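Local coordinates for protein fluoroacetyl-CoA thioesterase (PDB 3KVU) that hydrolyses fluoroacetyl-CoA to fluoroacetate and CoA, thereby protecting the fluoroacetate-producing organism, and does not use acetyl-CoA as a substrate, at residues A[52-57]-A[118-123]. The protein carries 1 engineered substitution. Sequence-based numbering, arbitrary orientation.
With ACO (acetyl coenzyme *a), chain F.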
loop_
_atom_site.group_PDB
_atom_site.type_symbol
_atom_site.label_atom_id
_atom_site.label_comp_id
_atom_site.label_asym_id
_atom_site.label_seq_id
_atom_site.Cartn_x
_atom_site.Cartn_y
_atom_site.Cartn_z
ATOM N N ALA A 52 -7.914 -3.774 -8.805
ATOM C CA ALA A 52 -9.301 -3.915 -9.133
ATOM C C ALA A 52 -9.862 -2.733 -9.876
ATOM O O ALA A 52 -10.685 -2.949 -10.814
ATOM C CB ALA A 52 -10.138 -4.174 -7.879
ATOM N N CYS A 53 -9.502 -1.508 -9.432
ATOM C CA CYS A 53 -9.908 -0.264 -10.101
ATOM C C CYS A 53 -9.316 -0.169 -11.515
ATOM O O CYS A 53 -10.057 0.190 -12.442
ATOM C CB CYS A 53 -9.575 0.970 -9.302
ATOM S SG CYS A 53 -10.177 0.952 -7.622
ATOM N N VAL A 54 -8.041 -0.549 -11.683
ATOM C CA VAL A 54 -7.424 -0.783 -12.998
ATOM C C VAL A 54 -8.198 -1.763 -13.966
ATOM O O VAL A 54 -8.654 -1.326 -15.004
ATOM C CB VAL A 54 -5.969 -1.256 -12.847
ATOM C CG1 VAL A 54 -5.357 -1.575 -14.171
ATOM C CG2 VAL A 54 -5.123 -0.190 -12.164
ATOM N N ARG A 55 -8.252 -3.078 -13.660
ATOM C CA ARG A 55 -9.136 -4.070 -14.323
ATOM C C ARG A 55 -10.415 -3.359 -14.782
ATOM O O ARG A 55 -10.806 -3.471 -15.975
ATOM C CB ARG A 55 -9.534 -5.193 -13.355
ATOM C CG ARG A 55 -8.836 -6.484 -13.475
ATOM C CD ARG A 55 -9.754 -7.548 -14.090
ATOM N NE ARG A 55 -9.010 -8.709 -14.608
ATOM C CZ ARG A 55 -7.701 -8.945 -14.421
ATOM N NH1 ARG A 55 -6.994 -8.087 -13.719
ATOM N NH2 ARG A 55 -7.079 -10.019 -14.930
ATOM N N ALA A 56 -11.057 -2.659 -13.852
ATOM C CA ALA A 56 -12.318 -1.958 -14.094
ATOM C C ALA A 56 -12.319 -0.758 -15.066
ATOM O O ALA A 56 -13.404 -0.369 -15.590
ATOM C CB ALA A 56 -12.903 -1.480 -12.758
ATOM N N MET A 57 -11.178 -0.073 -15.212
ATOM C CA MET A 57 -11.103 1.030 -16.167
ATOM C C MET A 57 -10.492 0.527 -17.505
ATOM O O MET A 57 -10.579 1.191 -18.513
ATOM C CB MET A 57 -10.478 2.319 -15.564
ATOM C CG MET A 57 -9.292 2.180 -14.652
ATOM S SD MET A 57 -8.650 3.721 -13.882
ATOM C CE MET A 57 -8.079 4.701 -15.243
ATOM N N HIS A 118 -9.745 5.375 -3.122
ATOM C CA HIS A 118 -8.531 5.346 -3.939
ATOM C C HIS A 118 -8.725 6.240 -5.138
ATOM O O HIS A 118 -9.800 6.247 -5.726
ATOM C CB HIS A 118 -8.234 3.942 -4.415
ATOM C CG HIS A 118 -7.030 3.812 -5.312
ATOM N ND1 HIS A 118 -7.096 3.272 -6.587
ATOM C CD2 HIS A 118 -5.734 4.152 -5.125
ATOM C CE1 HIS A 118 -5.888 3.220 -7.115
ATOM N NE2 HIS A 118 -5.039 3.752 -6.244
ATOM N N GLU A 119 -7.675 6.981 -5.515
ATOM C CA GLU A 119 -7.747 7.947 -6.635
ATOM C C GLU A 119 -6.778 7.506 -7.711
ATOM O O GLU A 119 -5.668 6.988 -7.390
ATOM C CB GLU A 119 -7.431 9.382 -6.197
ATOM C CG GLU A 119 -7.819 10.397 -7.275
ATOM C CD GLU A 119 -7.221 11.694 -7.102
ATOM O OE1 GLU A 119 -5.967 11.748 -7.145
ATOM O OE2 GLU A 119 -8.009 12.672 -6.970
ATOM N N ARG A 120 -7.212 7.541 -8.977
ATOM C CA ARG A 120 -6.255 7.295 -10.061
ATOM C C ARG A 120 -6.232 8.432 -11.070
ATOM O O ARG A 120 -7.169 9.224 -11.146
ATOM C CB ARG A 120 -6.389 5.925 -10.776
ATOM C CG ARG A 120 -6.739 4.770 -9.882
ATOM C CD ARG A 120 -6.727 3.468 -10.625
ATOM N NE ARG A 120 -5.490 3.181 -11.351
ATOM C CZ ARG A 120 -4.324 2.790 -10.823
ATOM N NH1 ARG A 120 -4.169 2.613 -9.505
ATOM N NH2 ARG A 120 -3.287 2.530 -11.622
ATOM N N ALA A 121 -5.127 8.557 -11.795
ATOM C CA ALA A 121 -5.042 9.603 -12.817
ATOM C C ALA A 121 -4.861 8.940 -14.167
ATOM O O ALA A 121 -3.995 8.055 -14.300
ATOM C CB ALA A 121 -3.880 10.530 -12.535
ATOM N N VAL A 122 -5.683 9.318 -15.165
ATOM C CA VAL A 122 -5.476 8.702 -16.477
ATOM C C VAL A 122 -4.260 9.375 -17.122
ATOM O O VAL A 122 -4.171 10.598 -17.116
ATOM C CB VAL A 122 -6.690 8.851 -17.394
ATOM C CG1 VAL A 122 -6.339 8.366 -18.747
ATOM C CG2 VAL A 122 -7.844 8.084 -16.862
ATOM N N ILE A 123 -3.349 8.597 -17.665
ATOM C CA ILE A 123 -2.194 9.191 -18.307
ATOM C C ILE A 123 -2.003 8.694 -19.747
ATOM O O ILE A 123 -2.587 7.686 -20.128
ATOM C CB ILE A 123 -0.909 8.853 -17.573
ATOM C CG1 ILE A 123 -0.794 7.313 -17.409
ATOM C CG2 ILE A 123 -0.798 9.779 -16.326
ATOM C CD1 ILE A 123 0.663 6.710 -17.343
HETATM N N1A ACO F . 6.754 13.703 -11.900
HETATM C C2A ACO F . 6.329 13.150 -13.047
HETATM N N3A ACO F . 5.680 13.847 -14.023
HETATM C C4A ACO F . 5.391 15.183 -13.934
HETATM C C5A ACO F . 5.832 15.855 -12.692
HETATM C C6A ACO F . 6.540 15.025 -11.665
HETATM N N6A ACO F . 6.965 15.586 -10.509
HETATM N N7A ACO F . 5.448 17.145 -12.809
HETATM C C8A ACO F . 4.824 17.295 -14.010
HETATM N N9A ACO F . 4.797 16.135 -14.715
HETATM C C1B ACO F . 4.133 15.985 -16.079
HETATM C C2B ACO F . 4.622 16.728 -17.357
HETATM O O2B ACO F . 4.471 18.161 -17.396
HETATM C C3B ACO F . 3.843 16.012 -18.471
HETATM O O3B ACO F . 2.507 16.562 -18.599
HETATM P P3B ACO F . 1.673 16.863 -19.969
HETATM O O7A ACO F . 2.820 17.299 -20.867
HETATM O O8A ACO F . 0.971 15.553 -20.295
HETATM O O9A ACO F . 0.651 17.961 -19.702
HETATM C C4B ACO F . 3.861 14.551 -17.952
HETATM O O4B ACO F . 4.026 14.617 -16.507
HETATM C C5B ACO F . 2.761 13.535 -18.405
HETATM O O5B ACO F . 1.430 13.721 -17.875
HETATM P P1A ACO F . 1.005 13.572 -16.301
HETATM O O1A ACO F . 2.095 12.717 -15.700
HETATM O O2A ACO F . -0.407 13.035 -16.319
HETATM O O3A ACO F . 0.997 15.116 -15.667
HETATM P P2A ACO F . 0.737 15.840 -14.186
HETATM O O4A ACO F . -0.739 16.134 -14.005
HETATM O O5A ACO F . 1.704 17.022 -14.021
HETATM O O6A ACO F . 1.052 14.831 -12.952
HETATM C CBP ACO F . 0.621 12.452 -12.761
HETATM C CCP ACO F . 0.083 13.867 -12.533
HETATM C CDP ACO F . -0.260 11.241 -12.468
HETATM C CEP ACO F . 2.094 12.249 -13.105
HETATM C CAP ACO F . 0.918 12.317 -11.240
HETATM O OAP ACO F . 1.010 13.512 -10.450
HETATM C C9P ACO F . 2.065 11.465 -10.808
HETATM O O9P ACO F . 3.122 11.207 -11.402
HETATM N N8P ACO F . 1.716 11.009 -9.623
HETATM C C7P ACO F . 2.440 10.105 -8.796
HETATM C C6P ACO F . 2.926 9.094 -9.797
HETATM C C5P ACO F . 2.694 7.778 -9.172
HETATM O O5P ACO F . 1.656 7.640 -8.549
HETATM N N4P ACO F . 3.614 6.855 -9.360
HETATM C C3P ACO F . 3.553 5.504 -8.810
HETATM C C2P ACO F . 2.110 5.177 -8.563
HETATM S S1P ACO F . 1.833 3.823 -9.645
HETATM C C ACO F . 0.973 2.705 -8.824
HETATM O O ACO F . 1.549 1.666 -8.671
HETATM C CH3 ACO F . -0.401 2.990 -8.343
#
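Arg-120 leaves its strand extended through chi2 (-175°) and then bends at chi3 (54°), which lays its guanidinium beside helix 42-57. Val-54 has CG2 beside its own backbone N and CG1 anti to that N (chi1 177°). CG2 thereby rests over one face of the guanidinium, off centre toward the rim, 3.3 Å from Arg-120 NH2 and 3.4 Å from Arg-120 CZ. The two side chains cross at about a right angle. Met-57 SD comes to the guanidinium edge, and it lies 3.8 Å from Arg-120 CD. Cys-53 CB touches the same methylene at 4.0 Å. Further along, Met-57 CE meets Val-122 CG2 at 3.8 Å. At the other end, Cys-53 SG lies at the edge of the His-118 ring, 4.0 Å from ND1. That nitrogen is buried with no polar partner in the model.

No hydrogen bond joins the two segments, so the helix grips the strand by side-chain packing. Arg-120 NE instead hydrogen-bonds Ser-67 OG on strand 65-75, and Phe-36 of the second subunit also packs on Arg-120. Arg-120 is a substrate-binding residue, and its NH1 is 4.0 Å from the acetyl CH3 of the bound acetyl-CoA. The His-118 side chain lies close to that of the active-site Glu-50. A long central helix wrapped by a curved antiparallel sheet is the hallmark of the hotdog fold, and here their interface lies next to the ligand's acyl end.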